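Local coordinates for ethylbenzene dehydrogenase alpha-subunit (Aromatoleum aromaticum, PDB 2IVF), which is the alpha-subunit of a molybdopterin-family oxidoreductase and binds a molybdenum atom, two pterin guanine dinucleotide groups and an iron/sulfur cluster, at residues Ile187-Ala195 / Leu606-Lys614; Phe626-Thr637 / Tyr645-Trp654. All blocks are in the same frame, centred on the assembly; numbering follows the deposited sequence.

Interaction 1 (Ile187-Ala195 / Leu606-Lys614); sequences ILDAPHVHA and LSQNPMRRK. With MD1 (phosphoric acid 4-(2-amino-4-oxo-3,4,5,6,-tetrahydro-pteridin-6-yl)-2-hydroxy-3,4-dimercapto-but-3-en-yl ester guanylate ester), chain N; ACT (acetate ion), chain E.
Arg613 reaches Ala190 because its CG lies opposite the backbone N (chi1 -178°) and the chain bends at chi3. NH1 donates to Ala190 O at 2.8 Å, in the carbonyl plane and on a lone pair. NH2 adds a weak bond to the same oxygen. Gln608 CG sits over the centre of one guanidinium face. This limits how the group can turn while its NH2 and NE bond MD1 phosphate oxygens O1B and O2B. His194 NE2 donates to O1B, at 2.8 Å, with the oxygen in the ring plane. Arg612 NH1 and Asn609 ND2 both grip O2A on the other phosphate. The basic groups line a pocket made for the pyrophosphate. His192 N bonds Ser607 O at 2.9 Å, the donor lying above the carbonyl plane. The His192 ring, near the molybdenum atom, donates from NE2 to an acetate ion, probably from the crystallisation liquor. Lys614 NZ meets Asp189 OD1 at 3.0 Å in a salt bridge. Asp220 forms salt bridges with both Lys614 and Arg613, and Tyr603 bonds Asp189 OD2. The contact follows the C-terminal ends of the neighbouring parallel strands 186-188 and 602-606, with helix 217-221 against Arg613 and helix 617-625 against Asp189 and Lys614.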
loop_
_atom_site.group_PDB
_atom_site.type_symbol
_atom_site.label_atom_id
_atom_site.label_comp_id
_atom_site.label_asym_id
_atom_site.label_seq_id
_atom_site.Cartn_x
_atom_site.Cartn_y
_atom_site.Cartn_z
ATOM N N ILE A 187 4.317 -11.143 -29.388
ATOM C CA ILE A 187 4.593 -9.998 -28.559
ATOM C C ILE A 187 4.478 -10.410 -27.139
ATOM O O ILE A 187 3.425 -10.862 -26.711
ATOM C CB ILE A 187 3.596 -8.814 -28.843
ATOM C CG1 ILE A 187 3.599 -8.524 -30.333
ATOM C CG2 ILE A 187 3.967 -7.514 -28.053
ATOM C CD1 ILE A 187 2.667 -7.450 -30.667
ATOM N N LEU A 188 5.582 -10.302 -26.408
ATOM C CA LEU A 188 5.544 -10.382 -24.970
ATOM C C LEU A 188 5.548 -8.928 -24.543
ATOM O O LEU A 188 6.577 -8.254 -24.556
ATOM C CB LEU A 188 6.760 -11.116 -24.427
ATOM C CG LEU A 188 6.933 -11.138 -22.912
ATOM C CD1 LEU A 188 5.635 -11.514 -22.169
ATOM C CD2 LEU A 188 8.090 -12.109 -22.564
ATOM N N ASP A 189 4.384 -8.436 -24.188
ATOM C CA ASP A 189 4.207 -6.995 -24.033
ATOM C C ASP A 189 4.695 -6.561 -22.677
ATOM O O ASP A 189 3.998 -6.752 -21.701
ATOM C CB ASP A 189 2.738 -6.697 -24.188
ATOM C CG ASP A 189 2.430 -5.209 -24.191
ATOM O OD1 ASP A 189 3.378 -4.395 -24.024
ATOM O OD2 ASP A 189 1.236 -4.870 -24.363
ATOM N N ALA A 190 5.875 -5.969 -22.623
ATOM C CA ALA A 190 6.294 -5.164 -21.479
ATOM C C ALA A 190 6.076 -5.914 -20.146
ATOM O O ALA A 190 5.480 -5.370 -19.212
ATOM C CB ALA A 190 5.550 -3.735 -21.481
ATOM N N PRO A 191 6.610 -7.156 -20.020
ATOM C CA PRO A 191 6.392 -7.822 -18.732
ATOM C C PRO A 191 7.159 -7.126 -17.634
ATOM O O PRO A 191 8.320 -6.716 -17.852
ATOM C CB PRO A 191 6.991 -9.231 -18.953
ATOM C CG PRO A 191 7.993 -9.025 -19.993
ATOM C CD PRO A 191 7.444 -7.966 -20.904
ATOM N N HIS A 192 6.528 -6.998 -16.457
ATOM C CA HIS A 192 7.214 -6.496 -15.288
ATOM C C HIS A 192 7.845 -7.657 -14.531
ATOM O O HIS A 192 7.904 -8.769 -15.054
ATOM C CB HIS A 192 6.271 -5.652 -14.414
ATOM C CG HIS A 192 6.935 -4.462 -13.807
ATOM N ND1 HIS A 192 8.182 -4.535 -13.217
ATOM C CD2 HIS A 192 6.517 -3.175 -13.649
ATOM C CE1 HIS A 192 8.530 -3.333 -12.783
ATOM N NE2 HIS A 192 7.532 -2.496 -13.013
ATOM N N VAL A 193 8.372 -7.413 -13.341
ATOM C CA VAL A 193 9.147 -8.393 -12.625
ATOM C C VAL A 193 8.320 -8.972 -11.474
ATOM O O VAL A 193 8.841 -9.722 -10.650
ATOM C CB VAL A 193 10.505 -7.792 -12.161
ATOM C CG1 VAL A 193 11.465 -8.878 -11.613
ATOM C CG2 VAL A 193 11.142 -7.047 -13.334
ATOM N N HIS A 194 7.028 -8.665 -11.434
ATOM C CA HIS A 194 6.242 -9.006 -10.251
ATOM C C HIS A 194 6.223 -10.499 -9.999
ATOM O O HIS A 194 6.061 -10.924 -8.867
ATOM C CB HIS A 194 4.798 -8.586 -10.382
ATOM C CG HIS A 194 4.614 -7.205 -10.893
ATOM N ND1 HIS A 194 5.134 -6.101 -10.253
ATOM C CD2 HIS A 194 3.963 -6.746 -11.983
ATOM C CE1 HIS A 194 4.815 -5.017 -10.941
ATOM N NE2 HIS A 194 4.086 -5.379 -11.986
ATOM N N ALA A 195 6.264 -11.278 -11.077
ATOM C CA ALA A 195 6.171 -12.739 -11.020
ATOM C C ALA A 195 7.491 -13.300 -10.543
ATOM O O ALA A 195 7.590 -14.490 -10.288
ATOM C CB ALA A 195 5.849 -13.300 -12.411
ATOM N N LEU A 606 2.295 -11.536 -19.066
ATOM C CA LEU A 606 3.139 -11.996 -17.980
ATOM C C LEU A 606 3.535 -10.752 -17.203
ATOM O O LEU A 606 4.104 -9.809 -17.791
ATOM C CB LEU A 606 4.382 -12.689 -18.515
ATOM C CG LEU A 606 5.462 -12.989 -17.462
ATOM C CD1 LEU A 606 4.979 -14.019 -16.395
ATOM C CD2 LEU A 606 6.729 -13.480 -18.218
ATOM N N SER A 607 3.163 -10.708 -15.935
ATOM C CA SER A 607 3.425 -9.540 -15.083
ATOM C C SER A 607 3.054 -8.213 -15.792
ATOM O O SER A 607 3.775 -7.200 -15.734
ATOM C CB SER A 607 4.872 -9.539 -14.593
ATOM O OG SER A 607 5.186 -10.806 -14.030
ATOM N N GLN A 608 1.874 -8.230 -16.401
ATOM C CA GLN A 608 1.400 -7.087 -17.126
ATOM C C GLN A 608 -0.104 -7.191 -17.283
ATOM O O GLN A 608 -0.648 -8.285 -17.450
ATOM C CB GLN A 608 2.083 -7.039 -18.484
ATOM C CG GLN A 608 1.951 -5.704 -19.190
ATOM C CD GLN A 608 0.986 -5.673 -20.370
ATOM O OE1 GLN A 608 0.406 -4.603 -20.636
ATOM N NE2 GLN A 608 0.815 -6.826 -21.108
ATOM N N ASN A 609 -0.769 -6.034 -17.270
ATOM C CA ASN A 609 -2.237 -5.974 -17.195
ATOM C C ASN A 609 -2.668 -4.768 -18.025
ATOM O O ASN A 609 -2.933 -3.742 -17.474
ATOM C CB ASN A 609 -2.572 -5.826 -15.688
ATOM C CG ASN A 609 -4.054 -5.908 -15.349
ATOM O OD1 ASN A 609 -4.893 -6.278 -16.163
ATOM N ND2 ASN A 609 -4.374 -5.570 -14.123
ATOM N N PRO A 610 -2.662 -4.876 -19.367
ATOM C CA PRO A 610 -2.839 -3.690 -20.228
ATOM C C PRO A 610 -4.160 -2.977 -20.047
ATOM O O PRO A 610 -4.252 -1.771 -20.269
ATOM C CB PRO A 610 -2.730 -4.249 -21.665
ATOM C CG PRO A 610 -2.993 -5.701 -21.575
ATOM C CD PRO A 610 -2.501 -6.105 -20.165
ATOM N N MET A 611 -5.206 -3.709 -19.646
ATOM C CA MET A 611 -6.495 -3.074 -19.484
ATOM C C MET A 611 -6.475 -1.908 -18.487
ATOM O O MET A 611 -7.289 -0.999 -18.619
ATOM C CB MET A 611 -7.563 -4.069 -19.104
ATOM C CG MET A 611 -7.864 -5.057 -20.201
ATOM S SD MET A 611 -8.566 -4.320 -21.734
ATOM C CE MET A 611 -10.111 -3.712 -21.120
ATOM N N ARG A 612 -5.599 -1.927 -17.481
ATOM C CA ARG A 612 -5.390 -0.696 -16.660
ATOM C C ARG A 612 -4.045 0.028 -16.909
ATOM O O ARG A 612 -3.924 1.243 -16.696
ATOM C CB ARG A 612 -5.544 -0.959 -15.163
ATOM C CG ARG A 612 -4.679 -2.062 -14.608
ATOM C CD ARG A 612 -4.178 -1.724 -13.255
ATOM N NE ARG A 612 -3.302 -0.565 -13.290
ATOM C CZ ARG A 612 -1.967 -0.588 -13.232
ATOM N NH1 ARG A 612 -1.286 -1.736 -13.158
ATOM N NH2 ARG A 612 -1.294 0.556 -13.279
ATOM N N ARG A 613 -3.020 -0.711 -17.308
ATOM C CA ARG A 613 -1.693 -0.147 -17.453
ATOM C C ARG A 613 -1.598 0.763 -18.668
ATOM O O ARG A 613 -1.102 1.893 -18.544
ATOM C CB ARG A 613 -0.617 -1.216 -17.591
ATOM C CG ARG A 613 0.775 -0.583 -17.691
ATOM C CD ARG A 613 1.778 -1.428 -18.404
ATOM N NE ARG A 613 2.227 -2.525 -17.534
ATOM C CZ ARG A 613 3.321 -3.237 -17.778
ATOM N NH1 ARG A 613 4.064 -2.968 -18.834
ATOM N NH2 ARG A 613 3.691 -4.221 -16.963
ATOM N N LYS A 614 -2.045 0.302 -19.829
ATOM C CA LYS A 614 -2.043 1.175 -21.010
ATOM C C LYS A 614 -3.024 2.305 -20.846
ATOM O O LYS A 614 -4.188 2.106 -20.491
ATOM C CB LYS A 614 -2.347 0.473 -22.328
ATOM C CG LYS A 614 -1.127 -0.070 -23.062
ATOM C CD LYS A 614 -0.350 -1.048 -22.218
ATOM C CE LYS A 614 0.629 -1.830 -23.095
ATOM N NZ LYS A 614 1.639 -2.617 -22.309
HETATM P PB MD1 N . 1.349 -3.952 -14.313
HETATM O O3B MD1 N . 0.607 -4.289 -12.957
HETATM O O1B MD1 N . 2.712 -4.537 -14.221
HETATM O O2B MD1 N . 0.483 -4.130 -15.500
HETATM O O3A MD1 N . 1.516 -2.380 -14.182
HETATM C C10 MD1 N . 2.669 -1.763 -13.568
HETATM C C11 MD1 N . 2.306 -0.288 -13.509
HETATM O O11 MD1 N . 1.392 -0.201 -12.363
HETATM C C12 MD1 N . 3.527 0.539 -13.208
HETATM S S12 MD1 N . 4.960 -0.158 -12.587
HETATM C C13 MD1 N . 3.515 1.903 -13.355
HETATM S S13 MD1 N . 4.849 2.865 -12.974
HETATM C C14 MD1 N . 2.344 2.640 -13.884
HETATM N N15 MD1 N . 1.723 3.617 -13.057
HETATM C C16 MD1 N . 0.561 4.239 -13.437
HETATM C C15 MD1 N . 0.095 5.261 -12.632
HETATM O O14 MD1 N . 0.715 5.618 -11.594
HETATM N N17 MD1 N . -1.099 5.784 -13.010
HETATM C C17 MD1 N . -1.755 5.366 -14.168
HETATM N N16 MD1 N . -2.902 5.968 -14.453
HETATM N N18 MD1 N . -1.246 4.402 -14.952
HETATM C C20 MD1 N . -0.104 3.849 -14.602
HETATM N N8 MD1 N . 0.442 2.911 -15.417
HETATM C C7 MD1 N . 1.638 2.166 -15.131
HETATM P PA MD1 N . -0.636 -5.242 -12.590
HETATM O O1A MD1 N . -0.458 -5.564 -11.141
HETATM O O2A MD1 N . -1.878 -4.537 -12.979
HETATM O "O5'" MD1 N . -0.484 -6.544 -13.470
HETATM C "C5'" MD1 N . 0.573 -7.428 -13.112
HETATM C "C4'" MD1 N . 0.051 -8.801 -12.998
HETATM O "O4'" MD1 N . 1.153 -9.535 -12.478
HETATM C "C1'" MD1 N . 0.552 -10.593 -11.730
HETATM N N9 MD1 N . 1.453 -11.244 -10.769
HETATM C C4 MD1 N . 1.982 -12.442 -10.971
HETATM N N3 MD1 N . 1.855 -13.275 -12.031
HETATM C C2 MD1 N . 2.492 -14.446 -12.042
HETATM N N2 MD1 N . 2.383 -15.282 -13.109
HETATM N N1 MD1 N . 3.203 -14.810 -10.916
HETATM C C6 MD1 N . 3.370 -14.016 -9.807
HETATM O O6 MD1 N . 4.085 -14.409 -8.885
HETATM C C5 MD1 N . 2.738 -12.763 -9.832
HETATM N N7 MD1 N . 2.634 -11.750 -8.979
HETATM C C8 MD1 N . 1.861 -10.831 -9.566
HETATM C "C2'" MD1 N . -0.597 -9.928 -10.977
HETATM O "O2'" MD1 N . -1.648 -10.847 -10.592
HETATM C "C3'" MD1 N . -1.061 -8.827 -11.942
HETATM O "O3'" MD1 N . -2.329 -9.151 -12.571
HETATM C C ACT E . 9.060 0.166 -11.716
HETATM O O ACT E . 7.918 -0.009 -12.115
HETATM O OXT ACT E . 9.130 1.067 -10.831
HETATM C CH3 ACT E . 10.203 -0.609 -12.271
HETATM O O HOH W 1 2.714 -9.119 -21.039
HETATM O O HOH W 2 7.838 -11.285 -14.178
#

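Interaction 2 (Phe626-Thr637 / Tyr645-Trp654); sequences FPKLKMIFALET and YADIVLPCAW. With MD1 (phosphoric acid 4-(2-amino-4-oxo-3,4,5,6,-tetrahydro-pteridin-6-yl)-2-hydroxy-3,4-dimercapto-but-3-en-yl ester guanylate ester), chain N.
Strands 631-636 and 648-651 pair in parallel, with Phe633 beside Ile648. Ala634 makes both of its backbone bonds to strand 648-651: its N donates to Ile648 O, and its O accepts from Leu650 N at 2.7 Å, nearly straight along the C=O. Glu636 N bonds Leu650 O nearly straight, but Cys652 N meets Glu636 O from above the carbonyl plane. Leu635 and Leu650 lie side by side, their CD1 atoms 4.0 Å apart. Ile632 O takes bonds from both Asp647 N and Ile648 N. The Asp647 carboxylate turns back to accept from Ile632 N at OD2, 2.7 Å away on the anti side and tilted out of the carboxylate plane. Arg149 and Arg153 form salt bridges with that carboxylate and probably stabilise its charge. At the far end Thr637 crosses the Trp654 indole, with CB 3.7 Å from the centroid of the five-membered ring, a CH-pi contact over the face. Its OG1, set between the backbone N and the carbonyl carbon (chi1 52°), also lies over that face. Glu636 OE1 and OE2 accept from MD1 O2' and O3', the latter at 2.6 Å, and Leu635 O from MD1 N2. Arg638 N bonds Glu636 OE1 and probably helps place the carboxylate. In the mixed sheet, strand 631-636 has strand 602-606 on its other side, while helices 163-181 and 687-704 pack on the face bearing Phe633 and Leu650.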
loop_
_atom_site.group_PDB
_atom_site.type_symbol
_atom_site.label_atom_id
_atom_site.label_comp_id
_atom_site.label_asym_id
_atom_site.label_seq_id
_atom_site.Cartn_x
_atom_site.Cartn_y
_atom_site.Cartn_z
ATOM N N PHE A 626 -7.093 -6.645 -29.929
ATOM C CA PHE A 626 -7.641 -7.975 -29.703
ATOM C C PHE A 626 -8.233 -8.630 -30.945
ATOM O O PHE A 626 -7.955 -9.810 -31.176
ATOM C CB PHE A 626 -8.632 -7.991 -28.533
ATOM C CG PHE A 626 -8.018 -7.737 -27.192
ATOM C CD1 PHE A 626 -6.640 -7.718 -26.999
ATOM C CD2 PHE A 626 -8.846 -7.534 -26.086
ATOM C CE1 PHE A 626 -6.102 -7.509 -25.740
ATOM C CE2 PHE A 626 -8.323 -7.328 -24.842
ATOM C CZ PHE A 626 -6.966 -7.302 -24.654
ATOM N N PRO A 627 -9.037 -7.900 -31.768
ATOM C CA PRO A 627 -9.542 -8.468 -33.002
ATOM C C PRO A 627 -8.488 -9.021 -33.976
ATOM O O PRO A 627 -8.821 -9.877 -34.790
ATOM C CB PRO A 627 -10.329 -7.301 -33.626
ATOM C CG PRO A 627 -10.821 -6.581 -32.444
ATOM C CD PRO A 627 -9.610 -6.557 -31.565
ATOM N N LYS A 628 -7.240 -8.574 -33.884
ATOM C CA LYS A 628 -6.197 -9.066 -34.800
ATOM C C LYS A 628 -5.521 -10.293 -34.211
ATOM O O LYS A 628 -4.864 -11.039 -34.903
ATOM C CB LYS A 628 -5.117 -8.010 -34.981
ATOM C CG LYS A 628 -5.526 -6.759 -35.684
ATOM C CD LYS A 628 -4.572 -5.596 -35.286
ATOM C CE LYS A 628 -4.856 -4.393 -36.168
ATOM N NZ LYS A 628 -3.824 -3.340 -36.176
ATOM N N LEU A 629 -5.663 -10.466 -32.907
ATOM C CA LEU A 629 -4.924 -11.498 -32.186
ATOM C C LEU A 629 -5.616 -12.841 -32.264
ATOM O O LEU A 629 -6.807 -12.944 -31.937
ATOM C CB LEU A 629 -4.743 -11.097 -30.717
ATOM C CG LEU A 629 -3.837 -9.894 -30.440
ATOM C CD1 LEU A 629 -3.847 -9.615 -28.980
ATOM C CD2 LEU A 629 -2.393 -10.183 -30.915
ATOM N N LYS A 630 -4.855 -13.855 -32.688
ATOM C CA LYS A 630 -5.315 -15.256 -32.740
ATOM C C LYS A 630 -5.216 -15.927 -31.360
ATOM O O LYS A 630 -5.999 -16.841 -31.048
ATOM C CB LYS A 630 -4.464 -16.066 -33.711
ATOM C CG LYS A 630 -4.628 -15.663 -35.167
ATOM C CD LYS A 630 -5.954 -16.135 -35.800
ATOM C CE LYS A 630 -5.848 -17.556 -36.369
ATOM N NZ LYS A 630 -7.084 -18.058 -37.085
ATOM N N MET A 631 -4.239 -15.507 -30.565
ATOM C CA MET A 631 -4.034 -16.099 -29.236
ATOM C C MET A 631 -3.599 -15.062 -28.250
ATOM O O MET A 631 -2.583 -14.375 -28.433
ATOM C CB MET A 631 -2.979 -17.209 -29.307
ATOM C CG MET A 631 -2.488 -17.749 -27.996
ATOM S SD MET A 631 -3.793 -18.550 -27.044
ATOM C CE MET A 631 -4.213 -19.927 -28.170
ATOM N N ILE A 632 -4.330 -15.014 -27.142
ATOM C CA ILE A 632 -3.944 -14.223 -26.025
ATOM C C ILE A 632 -3.824 -15.195 -24.898
ATOM O O ILE A 632 -4.795 -15.891 -24.583
ATOM C CB ILE A 632 -5.012 -13.175 -25.666
ATOM C CG1 ILE A 632 -5.300 -12.316 -26.881
ATOM C CG2 ILE A 632 -4.524 -12.367 -24.487
ATOM C CD1 ILE A 632 -6.471 -11.283 -26.721
ATOM N N PHE A 633 -2.641 -15.284 -24.306
ATOM C CA PHE A 633 -2.484 -16.185 -23.177
ATOM C C PHE A 633 -1.796 -15.480 -22.037
ATOM O O PHE A 633 -0.967 -14.578 -22.234
ATOM C CB PHE A 633 -1.788 -17.486 -23.568
ATOM C CG PHE A 633 -0.315 -17.330 -23.946
ATOM C CD1 PHE A 633 0.046 -16.859 -25.192
ATOM C CD2 PHE A 633 0.695 -17.670 -23.053
ATOM C CE1 PHE A 633 1.390 -16.772 -25.563
ATOM C CE2 PHE A 633 2.039 -17.530 -23.419
ATOM C CZ PHE A 633 2.374 -17.090 -24.664
ATOM N N ALA A 634 -2.183 -15.876 -20.837
ATOM C CA ALA A 634 -1.720 -15.244 -19.639
ATOM C C ALA A 634 -1.061 -16.273 -18.750
ATOM O O ALA A 634 -1.568 -17.401 -18.608
ATOM C CB ALA A 634 -2.853 -14.611 -18.910
ATOM N N LEU A 635 0.053 -15.855 -18.152
ATOM C CA LEU A 635 0.700 -16.585 -17.088
ATOM C C LEU A 635 0.421 -15.804 -15.835
ATOM O O LEU A 635 1.079 -14.792 -15.568
ATOM C CB LEU A 635 2.189 -16.699 -17.308
ATOM C CG LEU A 635 2.629 -17.813 -18.233
ATOM C CD1 LEU A 635 2.314 -17.416 -19.631
ATOM C CD2 LEU A 635 4.147 -18.099 -18.051
ATOM N N GLU A 636 -0.580 -16.270 -15.093
ATOM C CA GLU A 636 -1.107 -15.529 -13.969
ATOM C C GLU A 636 -1.278 -16.337 -12.713
ATOM O O GLU A 636 -1.517 -17.556 -12.724
ATOM C CB GLU A 636 -2.467 -14.918 -14.367
ATOM C CG GLU A 636 -2.435 -13.462 -14.784
ATOM C CD GLU A 636 -2.096 -12.470 -13.715
ATOM O OE1 GLU A 636 -1.863 -12.826 -12.517
ATOM O OE2 GLU A 636 -2.068 -11.276 -14.093
ATOM N N THR A 637 -1.185 -15.635 -11.603
ATOM C CA THR A 637 -1.586 -16.150 -10.319
ATOM C C THR A 637 -3.003 -15.731 -10.003
ATOM O O THR A 637 -3.666 -16.331 -9.153
ATOM C CB THR A 637 -0.699 -15.576 -9.214
ATOM O OG1 THR A 637 -0.693 -14.155 -9.333
ATOM C CG2 THR A 637 0.725 -16.111 -9.358
ATOM N N TYR A 645 -9.785 -11.385 -20.687
ATOM C CA TYR A 645 -9.910 -11.343 -22.133
ATOM C C TYR A 645 -9.028 -12.344 -22.846
ATOM O O TYR A 645 -9.026 -12.409 -24.071
ATOM C CB TYR A 645 -9.549 -9.954 -22.652
ATOM C CG TYR A 645 -10.523 -8.919 -22.250
ATOM C CD1 TYR A 645 -10.406 -8.311 -21.025
ATOM C CD2 TYR A 645 -11.600 -8.560 -23.078
ATOM C CE1 TYR A 645 -11.297 -7.366 -20.624
ATOM C CE2 TYR A 645 -12.506 -7.576 -22.662
ATOM C CZ TYR A 645 -12.311 -6.992 -21.417
ATOM O OH TYR A 645 -13.154 -6.010 -20.906
ATOM N N ALA A 646 -8.314 -13.150 -22.091
ATOM C CA ALA A 646 -7.417 -14.123 -22.672
ATOM C C ALA A 646 -8.169 -15.319 -23.241
ATOM O O ALA A 646 -9.330 -15.605 -22.895
ATOM C CB ALA A 646 -6.422 -14.599 -21.604
ATOM N N ASP A 647 -7.499 -16.030 -24.130
ATOM C CA ASP A 647 -7.981 -17.277 -24.636
ATOM C C ASP A 647 -7.583 -18.411 -23.740
ATOM O O ASP A 647 -8.315 -19.379 -23.642
ATOM C CB ASP A 647 -7.437 -17.510 -26.030
ATOM C CG ASP A 647 -7.761 -16.370 -26.951
ATOM O OD1 ASP A 647 -8.945 -15.937 -26.999
ATOM O OD2 ASP A 647 -6.824 -15.904 -27.615
ATOM N N ILE A 648 -6.416 -18.283 -23.104
ATOM C CA ILE A 648 -5.838 -19.323 -22.273
ATOM C C ILE A 648 -5.225 -18.635 -21.059
ATOM O O ILE A 648 -4.490 -17.651 -21.195
ATOM C CB ILE A 648 -4.711 -20.102 -23.037
ATOM C CG1 ILE A 648 -5.245 -20.878 -24.229
ATOM C CG2 ILE A 648 -3.969 -21.053 -22.077
ATOM C CD1 ILE A 648 -6.217 -22.006 -23.903
ATOM N N VAL A 649 -5.524 -19.132 -19.865
ATOM C CA VAL A 649 -4.879 -18.640 -18.666
ATOM C C VAL A 649 -4.166 -19.824 -18.026
ATOM O O VAL A 649 -4.790 -20.884 -17.787
ATOM C CB VAL A 649 -5.894 -18.006 -17.706
ATOM C CG1 VAL A 649 -5.200 -17.525 -16.420
ATOM C CG2 VAL A 649 -6.648 -16.847 -18.409
ATOM N N LEU A 650 -2.861 -19.639 -17.758
ATOM C CA LEU A 650 -2.000 -20.685 -17.214
ATOM C C LEU A 650 -1.711 -20.352 -15.760
ATOM O O LEU A 650 -1.215 -19.241 -15.474
ATOM C CB LEU A 650 -0.691 -20.692 -17.958
ATOM C CG LEU A 650 -0.781 -21.016 -19.439
ATOM C CD1 LEU A 650 0.601 -20.969 -20.019
ATOM C CD2 LEU A 650 -1.453 -22.367 -19.669
ATOM N N PRO A 651 -2.040 -21.250 -14.832
ATOM C CA PRO A 651 -1.887 -20.858 -13.411
ATOM C C PRO A 651 -0.450 -20.928 -12.895
ATOM O O PRO A 651 0.214 -21.907 -13.126
ATOM C CB PRO A 651 -2.721 -21.893 -12.668
ATOM C CG PRO A 651 -2.605 -23.133 -13.498
ATOM C CD PRO A 651 -2.587 -22.597 -14.964
ATOM N N CYS A 652 -0.023 -19.918 -12.128
ATOM C CA CYS A 652 1.331 -19.834 -11.643
ATOM C C CYS A 652 1.452 -19.823 -10.129
ATOM O O CYS A 652 0.534 -19.466 -9.371
ATOM C CB CYS A 652 2.025 -18.592 -12.208
ATOM S SG CYS A 652 2.122 -18.684 -13.983
ATOM N N ALA A 653 2.624 -20.266 -9.713
ATOM C CA ALA A 653 2.995 -20.295 -8.330
ATOM C C ALA A 653 3.188 -18.841 -7.891
ATOM O O ALA A 653 3.635 -18.011 -8.676
ATOM C CB ALA A 653 4.279 -21.122 -8.178
ATOM N N TRP A 654 2.830 -18.505 -6.653
ATOM C CA TRP A 654 2.944 -17.123 -6.194
ATOM C C TRP A 654 4.093 -17.001 -5.169
ATOM O O TRP A 654 4.912 -17.897 -5.015
ATOM C CB TRP A 654 1.598 -16.679 -5.577
ATOM C CG TRP A 654 1.172 -15.293 -5.900
ATOM C CD1 TRP A 654 1.942 -14.286 -6.407
ATOM C CD2 TRP A 654 -0.140 -14.746 -5.739
ATOM N NE1 TRP A 654 1.200 -13.169 -6.592
ATOM C CE2 TRP A 654 -0.093 -13.424 -6.213
ATOM C CE3 TRP A 654 -1.361 -15.257 -5.260
ATOM C CZ2 TRP A 654 -1.201 -12.581 -6.190
ATOM C CZ3 TRP A 654 -2.476 -14.412 -5.233
ATOM C CH2 TRP A 654 -2.387 -13.100 -5.713
HETATM P PB MD1 N . 1.349 -3.952 -14.313
HETATM O O3B MD1 N . 0.607 -4.289 -12.957
HETATM O O1B MD1 N . 2.712 -4.537 -14.221
HETATM O O2B MD1 N . 0.483 -4.130 -15.500
HETATM O O3A MD1 N . 1.516 -2.380 -14.182
HETATM C C10 MD1 N . 2.669 -1.763 -13.568
HETATM C C11 MD1 N . 2.306 -0.288 -13.509
HETATM O O11 MD1 N . 1.392 -0.201 -12.363
HETATM C C12 MD1 N . 3.527 0.539 -13.208
HETATM S S12 MD1 N . 4.960 -0.158 -12.587
HETATM C C13 MD1 N . 3.515 1.903 -13.355
HETATM S S13 MD1 N . 4.849 2.865 -12.974
HETATM C C14 MD1 N . 2.344 2.640 -13.884
HETATM N N15 MD1 N . 1.723 3.617 -13.057
HETATM C C16 MD1 N . 0.561 4.239 -13.437
HETATM C C15 MD1 N . 0.095 5.261 -12.632
HETATM O O14 MD1 N . 0.715 5.618 -11.594
HETATM N N17 MD1 N . -1.099 5.784 -13.010
HETATM C C17 MD1 N . -1.755 5.366 -14.168
HETATM N N16 MD1 N . -2.902 5.968 -14.453
HETATM N N18 MD1 N . -1.246 4.402 -14.952
HETATM C C20 MD1 N . -0.104 3.849 -14.602
HETATM N N8 MD1 N . 0.442 2.911 -15.417
HETATM C C7 MD1 N . 1.638 2.166 -15.131
HETATM P PA MD1 N . -0.636 -5.242 -12.590
HETATM O O1A MD1 N . -0.458 -5.564 -11.141
HETATM O O2A MD1 N . -1.878 -4.537 -12.979
HETATM O "O5'" MD1 N . -0.484 -6.544 -13.470
HETATM C "C5'" MD1 N . 0.573 -7.428 -13.112
HETATM C "C4'" MD1 N . 0.051 -8.801 -12.998
HETATM O "O4'" MD1 N . 1.153 -9.535 -12.478
HETATM C "C1'" MD1 N . 0.552 -10.593 -11.730
HETATM N N9 MD1 N . 1.453 -11.244 -10.769
HETATM C C4 MD1 N . 1.982 -12.442 -10.971
HETATM N N3 MD1 N . 1.855 -13.275 -12.031
HETATM C C2 MD1 N . 2.492 -14.446 -12.042
HETATM N N2 MD1 N . 2.383 -15.282 -13.109
HETATM N N1 MD1 N . 3.203 -14.810 -10.916
HETATM C C6 MD1 N . 3.370 -14.016 -9.807
HETATM O O6 MD1 N . 4.085 -14.409 -8.885
HETATM C C5 MD1 N . 2.738 -12.763 -9.832
HETATM N N7 MD1 N . 2.634 -11.750 -8.979
HETATM C C8 MD1 N . 1.861 -10.831 -9.566
HETATM C "C2'" MD1 N . -0.597 -9.928 -10.977
HETATM O "O2'" MD1 N . -1.648 -10.847 -10.592
HETATM C "C3'" MD1 N . -1.061 -8.827 -11.942
HETATM O "O3'" MD1 N . -2.329 -9.151 -12.571
#

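Both interactions are buried and reach the same mixed sheet. They touch through Leu606 CD1 and Leu635 CB, and through Met611 CE and Tyr645 OH. Interaction 1 lies nearer the centre of the chain and joins loops and a short helix that follow the strands. Its chemistry is mainly polar: charged side chains, waters and phosphate oxygens. Interaction 2 is a regular strand pair of backbone bonds and apolar side chains, with polar contacts mainly at its ends. Tyr645 packs on Gln109 of the beta-subunit chain. The two share MD1 but divide it: interaction 1 holds mainly the pyrophosphate, with Ala195 also against the guanine, and interaction 2 bonds the ribose and guanine.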